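Local structure of DNA replication regulator protein HobA (Helicobacter pylori, 2UVP) at residues S29-L34 and D162-Q167; P138-L143 and K170-A175; I89-N92 and F96-K99; L75-K78 and E82-L85; L176-V179 and K183-L186. The protein is required to initiate DNA replication and increases the binding of the initiator DnaA to the oriC region. One frame throughout, in Å; residues are numbered along the deposited sequence.

Segment 29-34, in the loop after the N-terminal helix 10-28, opens contact 1, which closes far along the chain on helix 161-180. Two short loops lie within that span. Contact 4 closes the first, between helix 65-75 and strand 88-90. Contact 3 closes the second, between strand 88-90 and helix 102-112. Contact 2 starts on strand 139-143 and ends on helix 161-180, so it crosses contact 1; Leu-32 and Leu-171 touch where the two adjoin. Contact 5 follows in series and folds the C-terminal tail onto the end of the same helix. Phe-177 there meets Arg-83 and Pro-84 of contact 4. Helix 161-180 thus joins contacts 1, 2 and 5.

Contact 1: residues S29-L34 and D162-Q167; sequences SGWLEL and DYKLLQ
Trp-31 and Lys-164 form the tightly packed part of this contact. The methylene chain of Lys-164 runs over one face of the indole. Its CD sits 3.7 Å from the centroid of the six-membered ring, almost straight above it, as a CH-pi contact. The chain is extended beyond CG, which carries NZ on toward the five-membered ring. NZ lies 4.5 Å from that ring's centroid in an off-centre cation-pi contact, and it also forms a salt bridge with Asp-158. CB of Leu-32 lies over the opposite face of the indole. At the ring edge, Trp-31 NE1 donates to Gln-167 OE1 at 2.8 Å with an N-H...O angle of 160°. The oxygen is close to the ring plane, but the amide stands nearly upright to the indole, with 85° between the planes.

The other side is looser and wetter. Leu-32 CD2 touches Gln-167 NE2 at 3.7 Å. Beside them a water accepts from Gln-167 NE2 (2.9 Å) and Leu-32 N (2.9 Å) and donates to Ser-29 O (2.7 Å). Gln-167 NE2 has a further hydrogen bond to a polar side chain of a neighbouring subunit.

The amide of Gln-167 therefore serves the indole directly, the loop backbone through the water, and the subunit interface. This probably fixes its rotation, while the salt bridge to Asp-158 should temper the charge that Lys-164 brings to the indole.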
# COMPACT_ATOMS: atom_id res chain seq x y z
N SER A 29 -20.50 -28.60 3.91
CA SER A 29 -20.56 -28.06 2.56
C SER A 29 -21.96 -27.61 2.12
O SER A 29 -22.09 -26.84 1.17
CB SER A 29 -20.02 -29.08 1.55
OG SER A 29 -20.91 -30.18 1.38
N GLY A 30 -23.01 -28.11 2.78
CA GLY A 30 -24.38 -27.70 2.45
C GLY A 30 -24.92 -26.57 3.32
O GLY A 30 -26.12 -26.29 3.29
N TRP A 31 -24.04 -25.88 4.04
CA TRP A 31 -24.43 -24.86 5.00
C TRP A 31 -25.28 -23.76 4.35
O TRP A 31 -26.21 -23.24 4.97
CB TRP A 31 -23.18 -24.24 5.66
CG TRP A 31 -22.44 -23.30 4.75
CD1 TRP A 31 -21.52 -23.64 3.80
CD2 TRP A 31 -22.59 -21.87 4.68
NE1 TRP A 31 -21.08 -22.50 3.14
CE2 TRP A 31 -21.72 -21.41 3.66
CE3 TRP A 31 -23.37 -20.93 5.38
CZ2 TRP A 31 -21.60 -20.05 3.33
CZ3 TRP A 31 -23.25 -19.56 5.05
CH2 TRP A 31 -22.37 -19.14 4.03
N LEU A 32 -24.98 -23.42 3.10
CA LEU A 32 -25.69 -22.29 2.47
C LEU A 32 -27.15 -22.62 2.15
O LEU A 32 -27.98 -21.73 2.10
CB LEU A 32 -24.92 -21.78 1.25
CG LEU A 32 -25.30 -20.40 0.67
CD1 LEU A 32 -25.47 -19.33 1.73
CD2 LEU A 32 -24.18 -20.03 -0.35
N GLU A 33 -27.47 -23.90 1.97
CA GLU A 33 -28.86 -24.35 1.77
C GLU A 33 -29.69 -24.09 3.03
O GLU A 33 -30.91 -23.93 2.94
CB GLU A 33 -28.88 -25.84 1.46
CG GLU A 33 -28.20 -26.22 0.16
CD GLU A 33 -28.55 -27.62 -0.26
OE1 GLU A 33 -29.77 -27.91 -0.34
OE2 GLU A 33 -27.64 -28.44 -0.51
N LEU A 34 -29.02 -24.06 4.18
CA LEU A 34 -29.68 -23.87 5.48
C LEU A 34 -29.56 -22.43 6.00
O LEU A 34 -30.05 -22.09 7.08
CB LEU A 34 -29.08 -24.85 6.50
CG LEU A 34 -29.21 -26.36 6.22
CD1 LEU A 34 -28.34 -27.15 7.19
CD2 LEU A 34 -30.68 -26.81 6.32
N ASP A 162 -13.35 -18.60 6.46
CA ASP A 162 -12.59 -18.13 5.29
C ASP A 162 -13.13 -18.75 3.98
O ASP A 162 -13.28 -18.07 2.98
CB ASP A 162 -11.10 -18.42 5.48
CG ASP A 162 -10.50 -17.65 6.65
OD1 ASP A 162 -11.13 -16.67 7.13
OD2 ASP A 162 -9.40 -18.02 7.09
N TYR A 163 -13.45 -20.05 4.00
CA TYR A 163 -14.05 -20.68 2.84
C TYR A 163 -15.43 -20.09 2.51
O TYR A 163 -15.76 -19.88 1.33
CB TYR A 163 -14.24 -22.17 3.10
CG TYR A 163 -12.98 -22.95 3.44
CD1 TYR A 163 -12.11 -23.38 2.43
CD2 TYR A 163 -12.71 -23.33 4.75
CE1 TYR A 163 -10.98 -24.16 2.73
CE2 TYR A 163 -11.58 -24.10 5.07
CZ TYR A 163 -10.72 -24.51 4.05
OH TYR A 163 -9.64 -25.31 4.36
N LYS A 164 -16.23 -19.84 3.54
CA LYS A 164 -17.58 -19.31 3.35
C LYS A 164 -17.53 -17.94 2.71
O LYS A 164 -18.35 -17.60 1.86
CB LYS A 164 -18.32 -19.26 4.69
CG LYS A 164 -18.58 -20.67 5.25
CD LYS A 164 -19.47 -20.66 6.53
CE LYS A 164 -19.58 -22.13 7.02
NZ LYS A 164 -20.36 -22.25 8.27
N LEU A 165 -16.53 -17.14 3.10
CA LEU A 165 -16.37 -15.84 2.46
C LEU A 165 -16.14 -15.98 0.94
O LEU A 165 -16.78 -15.30 0.15
CB LEU A 165 -15.24 -15.04 3.13
CG LEU A 165 -15.54 -14.55 4.56
CD1 LEU A 165 -14.29 -13.95 5.17
CD2 LEU A 165 -16.69 -13.52 4.56
N LEU A 166 -15.23 -16.86 0.55
CA LEU A 166 -15.00 -17.14 -0.88
C LEU A 166 -16.28 -17.59 -1.56
O LEU A 166 -16.59 -17.18 -2.69
CB LEU A 166 -13.90 -18.20 -1.07
CG LEU A 166 -12.51 -17.85 -0.55
CD1 LEU A 166 -11.58 -18.97 -0.96
CD2 LEU A 166 -12.04 -16.54 -1.15
N GLN A 167 -17.00 -18.47 -0.88
CA GLN A 167 -18.17 -19.09 -1.46
C GLN A 167 -19.26 -18.02 -1.69
O GLN A 167 -19.91 -17.98 -2.76
CB GLN A 167 -18.66 -20.20 -0.55
CG GLN A 167 -19.73 -21.03 -1.22
CD GLN A 167 -20.30 -22.09 -0.30
OE1 GLN A 167 -19.71 -22.42 0.73
NE2 GLN A 167 -21.50 -22.58 -0.63
O HOH W 1 -23.11 -24.35 1.03

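Contact 2: residues P138-L143 and K170-A175; sequences PSFLWL and KLFENA
Phe-140 and Phe-172 both have CG anti to the backbone N, with chi1 at -175° and 173°. These torsions send one ring out from the strand and the other out from the helix, so that they meet between the two. The backbones stay well apart: the nearest CA atoms, those of Phe-140 and Phe-172, are 11.2 Å from each other. Phe-140 CE1 approaches Phe-172 CD1 at 4.0 Å, and Phe-140 CZ lies 4.1 Å from the same CD1. The rings meet obliquely, with centroids 5.6 Å apart and planes turned 43° against each other.

A second aromatic group, Trp-142, covers one face of Phe-140 from the same strand. Its indole points its edge at the Phe-140 ring, and NE1 lies 3.2 Å above the ring plane, over its centre. Trp-119, on the adjacent strand 116-121, meets all three rings and is edge-to-face with Phe-172. Thr-46 of helix 39-51 touches both phenylalanines.

On the helix, Asn-174 turns its side chain back along the helix to the preceding turn. ND2 donates to Lys-170 O at 2.8 Å, and Asn-174 N reaches the same oxygen at 3.1 Å. The two donors come from opposite faces of the carbonyl plane.

The arrangement is an aromatic core between a parallel sheet and a covering helix. Strand 139-143 lies inside the sheet, between strands 116-121 and 152-153. This fits the layered alpha/beta fold of the SIS clan, to which the family belongs.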
# COMPACT_ATOMS: atom_id res chain seq x y z
N PRO A 138 -27.30 3.28 1.15
CA PRO A 138 -27.49 1.85 0.95
C PRO A 138 -26.26 1.05 1.38
O PRO A 138 -25.14 1.58 1.35
CB PRO A 138 -27.70 1.74 -0.55
CG PRO A 138 -28.22 3.08 -0.97
CD PRO A 138 -27.51 4.04 -0.09
N SER A 139 -26.47 -0.19 1.82
CA SER A 139 -25.35 -1.03 2.25
C SER A 139 -25.57 -2.53 1.96
O SER A 139 -26.69 -2.99 1.76
CB SER A 139 -25.02 -0.79 3.72
OG SER A 139 -26.11 -1.13 4.55
N PHE A 140 -24.46 -3.26 1.91
CA PHE A 140 -24.45 -4.70 1.71
C PHE A 140 -23.53 -5.17 2.82
O PHE A 140 -22.30 -5.08 2.70
CB PHE A 140 -23.82 -4.96 0.34
CG PHE A 140 -23.82 -6.40 -0.14
CD1 PHE A 140 -22.79 -6.81 -1.00
CD2 PHE A 140 -24.85 -7.29 0.16
CE1 PHE A 140 -22.77 -8.12 -1.55
CE2 PHE A 140 -24.84 -8.60 -0.38
CZ PHE A 140 -23.79 -9.01 -1.23
N LEU A 141 -24.12 -5.61 3.92
CA LEU A 141 -23.37 -5.83 5.14
C LEU A 141 -23.24 -7.30 5.48
O LEU A 141 -24.25 -8.01 5.64
CB LEU A 141 -24.00 -5.08 6.32
CG LEU A 141 -24.19 -3.56 6.13
CD1 LEU A 141 -24.86 -2.92 7.36
CD2 LEU A 141 -22.89 -2.87 5.80
N TRP A 142 -22.00 -7.74 5.59
CA TRP A 142 -21.70 -9.11 5.93
C TRP A 142 -21.12 -9.06 7.31
O TRP A 142 -19.93 -8.76 7.48
CB TRP A 142 -20.68 -9.69 4.95
CG TRP A 142 -21.10 -9.77 3.52
CD1 TRP A 142 -22.11 -9.08 2.88
CD2 TRP A 142 -20.46 -10.56 2.52
NE1 TRP A 142 -22.13 -9.43 1.54
CE2 TRP A 142 -21.14 -10.34 1.30
CE3 TRP A 142 -19.39 -11.47 2.55
CZ2 TRP A 142 -20.77 -11.00 0.11
CZ3 TRP A 142 -19.02 -12.12 1.36
CH2 TRP A 142 -19.71 -11.88 0.16
N LEU A 143 -21.96 -9.31 8.32
CA LEU A 143 -21.60 -9.00 9.70
C LEU A 143 -21.68 -10.21 10.60
O LEU A 143 -22.31 -11.21 10.23
CB LEU A 143 -22.55 -7.92 10.27
CG LEU A 143 -22.66 -6.62 9.46
CD1 LEU A 143 -23.78 -5.73 10.03
CD2 LEU A 143 -21.33 -5.89 9.41
N LYS A 170 -18.27 -15.82 -4.62
CA LYS A 170 -18.44 -16.51 -5.88
C LYS A 170 -19.93 -16.57 -6.23
O LYS A 170 -20.30 -16.47 -7.41
CB LYS A 170 -17.81 -17.89 -5.81
CG LYS A 170 -16.25 -17.83 -5.86
CD LYS A 170 -15.64 -19.17 -5.51
CE LYS A 170 -14.07 -19.12 -5.49
NZ LYS A 170 -13.50 -18.61 -6.80
N LEU A 171 -20.78 -16.69 -5.20
CA LEU A 171 -22.22 -16.64 -5.42
C LEU A 171 -22.61 -15.24 -5.95
O LEU A 171 -23.33 -15.13 -6.96
CB LEU A 171 -22.97 -16.93 -4.12
CG LEU A 171 -24.49 -16.79 -4.18
CD1 LEU A 171 -25.09 -17.81 -5.16
CD2 LEU A 171 -25.06 -16.97 -2.75
N PHE A 172 -22.13 -14.20 -5.27
CA PHE A 172 -22.39 -12.84 -5.69
C PHE A 172 -21.95 -12.57 -7.13
O PHE A 172 -22.74 -12.05 -7.92
CB PHE A 172 -21.75 -11.81 -4.74
CG PHE A 172 -21.85 -10.42 -5.25
CD1 PHE A 172 -23.05 -9.73 -5.15
CD2 PHE A 172 -20.78 -9.82 -5.92
CE1 PHE A 172 -23.18 -8.43 -5.66
CE2 PHE A 172 -20.90 -8.52 -6.43
CZ PHE A 172 -22.11 -7.82 -6.29
N GLU A 173 -20.72 -12.93 -7.49
CA GLU A 173 -20.23 -12.62 -8.84
C GLU A 173 -20.97 -13.41 -9.93
O GLU A 173 -21.20 -12.91 -11.03
CB GLU A 173 -18.71 -12.81 -8.94
CG GLU A 173 -18.28 -14.25 -8.84
CD GLU A 173 -16.81 -14.47 -9.17
OE1 GLU A 173 -16.24 -13.73 -10.02
OE2 GLU A 173 -16.25 -15.42 -8.60
N ASN A 174 -21.34 -14.66 -9.64
CA ASN A 174 -22.14 -15.44 -10.60
C ASN A 174 -23.53 -14.84 -10.77
O ASN A 174 -24.04 -14.75 -11.89
CB ASN A 174 -22.22 -16.88 -10.16
CG ASN A 174 -21.07 -17.69 -10.66
OD1 ASN A 174 -21.15 -18.30 -11.75
ND2 ASN A 174 -19.98 -17.68 -9.90
N ALA A 175 -24.12 -14.40 -9.66
CA ALA A 175 -25.43 -13.78 -9.68
C ALA A 175 -25.37 -12.50 -10.49
O ALA A 175 -26.17 -12.31 -11.40
CB ALA A 175 -25.92 -13.51 -8.30

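Contact 3: residues I89-N92 and F96-K99; sequences IDFN and FYPK
The ring of Phe-91 has Tyr-97 over one face. Tyr-97 CD1 stands 4.0 Å above the plane, offset toward the rim. The two rings are oblique, with centroids 5.5 Å apart and planes at 51°. The Tyr-97 ring has CD of its neighbour Pro-98 against one face, near the rim. At its edge, close to the ring plane, lies the carbonyl oxygen of Phe-91, which is also 3.5 Å from Tyr-97 CB.

Phe-91 CG is anti to its own N (chi1 -174°). The ring thereby reaches the 96-99 backbone, where CZ meets Pro-98 CD at 3.8 Å. CE1 touches the carbonyl oxygen of Phe-96 at 4.0 Å. Asn-92 runs alongside Tyr-97 and points the same way. Its CA is 3.7 Å from Tyr-97 CD1, and the amide and ring planes are 73° apart.

Polar links across the contact are few. One water donates to Asn-92 O at 2.7 Å and takes a weak bond from Lys-99 NZ. Between the segments, Ser-94 OG bonds both Phe-91 O and Phe-96 N, tying the turn together. Phe-118 of strand 116-121 meets the Phe-91 ring, and Leu-129 of helix 127-133 touches both Phe-91 and Tyr-97.

Here the loop leaving strand 88-90 folds back on the strand's own end before entering helix 102-112. No direct hydrogen bond joins the two segments. The direct contacts between them are mainly apolar and aromatic; the polar ties run through Ser-94 and the water.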
# COMPACT_ATOMS: atom_id res chain seq x y z
N ILE A 89 -14.61 0.59 -5.10
CA ILE A 89 -13.64 1.43 -4.43
C ILE A 89 -13.19 0.76 -3.13
O ILE A 89 -14.02 0.19 -2.41
CB ILE A 89 -14.25 2.81 -4.10
CG1 ILE A 89 -14.52 3.60 -5.40
CG2 ILE A 89 -13.40 3.60 -3.12
CD1 ILE A 89 -15.95 3.78 -5.64
N ASP A 90 -11.88 0.82 -2.86
CA ASP A 90 -11.32 0.38 -1.59
C ASP A 90 -11.57 1.48 -0.55
O ASP A 90 -10.87 2.49 -0.49
CB ASP A 90 -9.82 0.08 -1.74
CG ASP A 90 -9.16 -0.36 -0.44
OD1 ASP A 90 -9.74 -0.17 0.65
OD2 ASP A 90 -8.03 -0.89 -0.53
N PHE A 91 -12.60 1.28 0.27
CA PHE A 91 -12.98 2.26 1.26
C PHE A 91 -11.99 2.30 2.43
O PHE A 91 -11.70 3.39 2.94
CB PHE A 91 -14.42 2.00 1.73
CG PHE A 91 -14.97 3.06 2.66
CD1 PHE A 91 -14.85 4.41 2.37
CD2 PHE A 91 -15.67 2.69 3.81
CE1 PHE A 91 -15.36 5.39 3.23
CE2 PHE A 91 -16.20 3.66 4.68
CZ PHE A 91 -16.04 5.01 4.38
N ASN A 92 -11.46 1.14 2.84
CA ASN A 92 -10.43 1.09 3.90
C ASN A 92 -9.32 2.06 3.58
O ASN A 92 -8.77 2.67 4.49
CB ASN A 92 -9.76 -0.29 4.04
CG ASN A 92 -10.53 -1.26 4.96
OD1 ASN A 92 -9.93 -2.19 5.54
ND2 ASN A 92 -11.80 -1.08 5.07
N PHE A 96 -11.51 9.12 3.22
CA PHE A 96 -12.82 9.36 3.85
C PHE A 96 -13.15 8.31 4.88
O PHE A 96 -14.18 8.41 5.55
CB PHE A 96 -13.94 9.42 2.82
CG PHE A 96 -13.58 10.19 1.60
CD1 PHE A 96 -12.78 11.33 1.69
CD2 PHE A 96 -14.01 9.77 0.35
CE1 PHE A 96 -12.42 12.05 0.53
CE2 PHE A 96 -13.66 10.48 -0.81
CZ PHE A 96 -12.87 11.62 -0.71
N TYR A 97 -12.32 7.28 4.99
CA TYR A 97 -12.57 6.27 5.99
C TYR A 97 -12.60 6.96 7.36
O TYR A 97 -11.69 7.73 7.68
CB TYR A 97 -11.50 5.20 5.97
CG TYR A 97 -11.85 4.03 6.86
CD1 TYR A 97 -12.54 2.93 6.36
CD2 TYR A 97 -11.49 4.04 8.21
CE1 TYR A 97 -12.85 1.84 7.19
CE2 TYR A 97 -11.81 2.97 9.05
CZ TYR A 97 -12.49 1.88 8.52
OH TYR A 97 -12.80 0.83 9.37
N PRO A 98 -13.67 6.72 8.14
CA PRO A 98 -13.84 7.44 9.40
C PRO A 98 -12.99 6.85 10.49
O PRO A 98 -13.30 5.78 11.03
CB PRO A 98 -15.32 7.23 9.71
CG PRO A 98 -15.62 5.87 9.12
CD PRO A 98 -14.78 5.77 7.88
N LYS A 99 -11.88 7.51 10.78
CA LYS A 99 -11.16 7.26 12.02
C LYS A 99 -11.82 8.09 13.11
O LYS A 99 -12.17 7.57 14.17
CB LYS A 99 -9.68 7.58 11.85
CG LYS A 99 -8.92 6.39 11.29
CD LYS A 99 -8.22 6.71 9.98
CE LYS A 99 -7.81 5.41 9.30
NZ LYS A 99 -7.43 5.60 7.86
O HOH W 2 -7.81 5.10 4.97

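Contact 4: residues L75-K78 and E82-L85; sequences LNPK and ERPL
Asn-76 and Leu-85 bring the two backbones together, with CA atoms 6.4 Å apart, just where the chain leaves helical geometry after helix 65-75. The main side chain is Arg-83. It extends from CA and then bends at chi3 (62°), which swings the guanidinium back toward the helix end. There NH2 donates to Leu-75 O at 2.9 Å. The N-H...O angle is 152°, and the donor comes from above the carbonyl plane, 45° out of it.

Pro-77 packs over one face of the guanidinium. Its CG lies over the face, and its CD is 3.7 Å from Arg-83 NE. A water sits at the guanidinium edge, in its plane, and accepts from Arg-83 NE at 2.8 Å. It lies 2.7 Å from Leu-75 O and 2.6 Å from Pro-84 O; further acceptors nearby compete for its two protons.

Asn-76 and Leu-85 cross at about a right angle, and Leu-85 CD1 touches Asn-76 OD1 at 3.6 Å. That oxygen accepts a hydrogen bond from Leu-86 N. Phe-177 of helix 161-180 touches both Arg-83 and Pro-84.

The arginine thus binds a carbonyl in the last turn of the helix and closes the loop behind it. The loop is the helix-to-strand half of a beta-alpha-beta crossover, which links strand 55-60 through helix 65-75 to the parallel strand 88-90.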
# COMPACT_ATOMS: atom_id res chain seq x y z
N LEU A 75 -13.45 -8.55 -8.86
CA LEU A 75 -14.46 -7.74 -9.54
C LEU A 75 -13.88 -7.02 -10.74
O LEU A 75 -14.54 -6.92 -11.77
CB LEU A 75 -15.15 -6.77 -8.59
CG LEU A 75 -16.16 -7.45 -7.64
CD1 LEU A 75 -16.78 -6.45 -6.67
CD2 LEU A 75 -17.24 -8.21 -8.39
N ASN A 76 -12.64 -6.53 -10.59
CA ASN A 76 -11.94 -5.90 -11.70
C ASN A 76 -10.58 -6.53 -11.90
O ASN A 76 -9.57 -5.99 -11.45
CB ASN A 76 -11.81 -4.39 -11.50
CG ASN A 76 -13.13 -3.66 -11.70
OD1 ASN A 76 -13.81 -3.85 -12.73
ND2 ASN A 76 -13.50 -2.84 -10.73
N PRO A 77 -10.54 -7.70 -12.57
CA PRO A 77 -9.27 -8.40 -12.75
C PRO A 77 -8.35 -7.60 -13.67
O PRO A 77 -8.81 -6.69 -14.37
CB PRO A 77 -9.70 -9.72 -13.40
CG PRO A 77 -10.98 -9.40 -14.10
CD PRO A 77 -11.67 -8.43 -13.17
N LYS A 78 -7.06 -7.94 -13.66
CA LYS A 78 -6.06 -7.22 -14.47
C LYS A 78 -6.43 -7.19 -15.95
O LYS A 78 -6.32 -6.14 -16.61
CB LYS A 78 -4.66 -7.80 -14.30
CG LYS A 78 -3.78 -7.04 -13.30
CD LYS A 78 -2.34 -6.88 -13.81
CE LYS A 78 -1.77 -8.16 -14.42
NZ LYS A 78 -0.29 -8.05 -14.70
N GLU A 82 -13.88 -9.08 -21.84
CA GLU A 82 -15.13 -8.46 -22.29
C GLU A 82 -15.98 -7.83 -21.16
O GLU A 82 -17.01 -7.21 -21.43
CB GLU A 82 -15.97 -9.47 -23.08
CG GLU A 82 -15.52 -9.63 -24.53
CD GLU A 82 -16.44 -10.52 -25.33
OE1 GLU A 82 -17.30 -9.99 -26.05
OE2 GLU A 82 -16.31 -11.76 -25.21
N ARG A 83 -15.52 -7.98 -19.92
CA ARG A 83 -16.26 -7.49 -18.75
C ARG A 83 -16.34 -5.96 -18.70
O ARG A 83 -15.45 -5.27 -19.21
CB ARG A 83 -15.59 -7.95 -17.46
CG ARG A 83 -15.41 -9.44 -17.29
CD ARG A 83 -14.40 -9.69 -16.20
NE ARG A 83 -14.81 -9.17 -14.89
CZ ARG A 83 -15.34 -9.93 -13.93
NH1 ARG A 83 -15.56 -11.22 -14.13
NH2 ARG A 83 -15.66 -9.40 -12.76
N PRO A 84 -17.38 -5.43 -18.05
CA PRO A 84 -17.41 -4.00 -17.78
C PRO A 84 -16.37 -3.65 -16.73
O PRO A 84 -15.96 -4.52 -15.96
CB PRO A 84 -18.80 -3.77 -17.19
CG PRO A 84 -19.16 -5.10 -16.57
CD PRO A 84 -18.57 -6.12 -17.49
N LEU A 85 -15.95 -2.39 -16.69
CA LEU A 85 -15.17 -1.90 -15.57
C LEU A 85 -16.14 -1.54 -14.45
O LEU A 85 -16.90 -0.55 -14.56
CB LEU A 85 -14.36 -0.67 -15.97
CG LEU A 85 -13.47 -0.03 -14.89
CD1 LEU A 85 -12.39 -0.99 -14.38
CD2 LEU A 85 -12.85 1.25 -15.44
O HOH W 3 -15.10 -6.45 -14.41

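Contact 5: residues L176-V179 and K183-L186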
# COMPACT_ATOMS: atom_id res chain seq x y z
N LEU A 176 -24.39 -11.66 -10.20
CA LEU A 176 -24.21 -10.41 -10.95
C LEU A 176 -24.08 -10.61 -12.47
O LEU A 176 -24.79 -9.94 -13.23
CB LEU A 176 -22.98 -9.66 -10.44
CG LEU A 176 -22.54 -8.42 -11.20
CD1 LEU A 176 -23.63 -7.37 -11.24
CD2 LEU A 176 -21.26 -7.85 -10.56
N PHE A 177 -23.19 -11.49 -12.90
CA PHE A 177 -22.95 -11.67 -14.32
C PHE A 177 -24.06 -12.46 -14.99
O PHE A 177 -24.37 -12.24 -16.17
CB PHE A 177 -21.57 -12.27 -14.58
CG PHE A 177 -20.49 -11.24 -14.51
CD1 PHE A 177 -19.96 -10.88 -13.28
CD2 PHE A 177 -20.06 -10.59 -15.66
CE1 PHE A 177 -18.99 -9.90 -13.19
CE2 PHE A 177 -19.10 -9.60 -15.58
CZ PHE A 177 -18.56 -9.25 -14.35
N SER A 178 -24.69 -13.33 -14.22
CA SER A 178 -25.91 -13.98 -14.69
C SER A 178 -26.95 -12.95 -15.09
O SER A 178 -27.59 -13.11 -16.14
CB SER A 178 -26.46 -14.97 -13.66
OG SER A 178 -25.65 -16.13 -13.66
N VAL A 179 -27.14 -11.89 -14.31
CA VAL A 179 -28.09 -10.87 -14.75
C VAL A 179 -27.53 -9.96 -15.85
O VAL A 179 -28.23 -9.64 -16.80
CB VAL A 179 -28.92 -10.15 -13.62
CG1 VAL A 179 -28.76 -10.78 -12.24
CG2 VAL A 179 -28.76 -8.65 -13.61
N LYS A 183 -28.96 -14.02 -18.41
CA LYS A 183 -29.23 -15.43 -18.18
C LYS A 183 -30.35 -15.57 -17.15
O LYS A 183 -31.10 -16.56 -17.14
CB LYS A 183 -27.96 -16.14 -17.71
CG LYS A 183 -28.18 -17.44 -16.93
CD LYS A 183 -28.11 -18.69 -17.81
CE LYS A 183 -28.64 -19.91 -17.07
NZ LYS A 183 -27.85 -20.23 -15.85
N VAL A 184 -30.44 -14.56 -16.29
CA VAL A 184 -31.32 -14.55 -15.14
C VAL A 184 -31.95 -13.17 -15.09
O VAL A 184 -31.28 -12.17 -15.39
CB VAL A 184 -30.48 -14.77 -13.84
CG1 VAL A 184 -31.27 -14.47 -12.60
CG2 VAL A 184 -29.94 -16.20 -13.78
N THR A 185 -33.22 -13.09 -14.71
CA THR A 185 -33.87 -11.79 -14.53
C THR A 185 -34.24 -11.55 -13.07
O THR A 185 -34.73 -12.45 -12.40
CB THR A 185 -35.12 -11.59 -15.45
OG1 THR A 185 -35.77 -10.36 -15.10
CG2 THR A 185 -36.10 -12.73 -15.33
N LEU A 186 -33.98 -10.33 -12.60
CA LEU A 186 -34.38 -9.92 -11.26
C LEU A 186 -35.89 -9.63 -11.20
O LEU A 186 -36.50 -9.68 -10.12
CB LEU A 186 -33.59 -8.67 -10.83
CG LEU A 186 -32.09 -8.79 -10.53
CD1 LEU A 186 -31.51 -7.41 -10.25
CD2 LEU A 186 -31.81 -9.71 -9.35
O HOH W 4 -30.79 -10.38 -17.22
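Ser-178 O makes the two direct hydrogen bonds of this contact. It accepts from Lys-183 N at 2.8 Å, with the donor almost in line with the carbonyl (C=O...N 168°). Val-184 N is a second donor at 3.2 Å. It is more bent, with an N-H...O angle of 137°, and comes from above the carbonyl plane. One oxygen near the helix end is thus gripped by two successive backbone N-H groups.

A water adds an indirect link. It donates to Val-179 O at 2.7 Å and to Val-184 O at 2.6 Å. The second of these oxygens also receives a CA-H...O contact from Val-179 CA at 3.5 Å.

Apolar contacts flank the polar ones. Val-184 CG2 lies against Ser-178 CB at 3.7 Å; it reaches there because it is the branch beside the backbone N, anti to the carbonyl carbon. Val-179 CG1 packs on Leu-186 CG at 4.2 Å. Both residues also touch helix 39-51, Val-179 at Ile-47 and Leu-186 at Ala-44. The hydroxyl of Ser-178 is hydrogen-bonded to Asn-174 O, one turn back along the helix.

The chain turns sharply here through Asn-182, a calcium ligand seen in this protein, though it is not known whether the calcium is physiologically relevant. The tail that follows is an intersubunit strand: Val-184 and Thr-185 pair in a parallel ladder with a strand of a neighbouring subunit, so a sheet continues across the interface of the four-chain assembly.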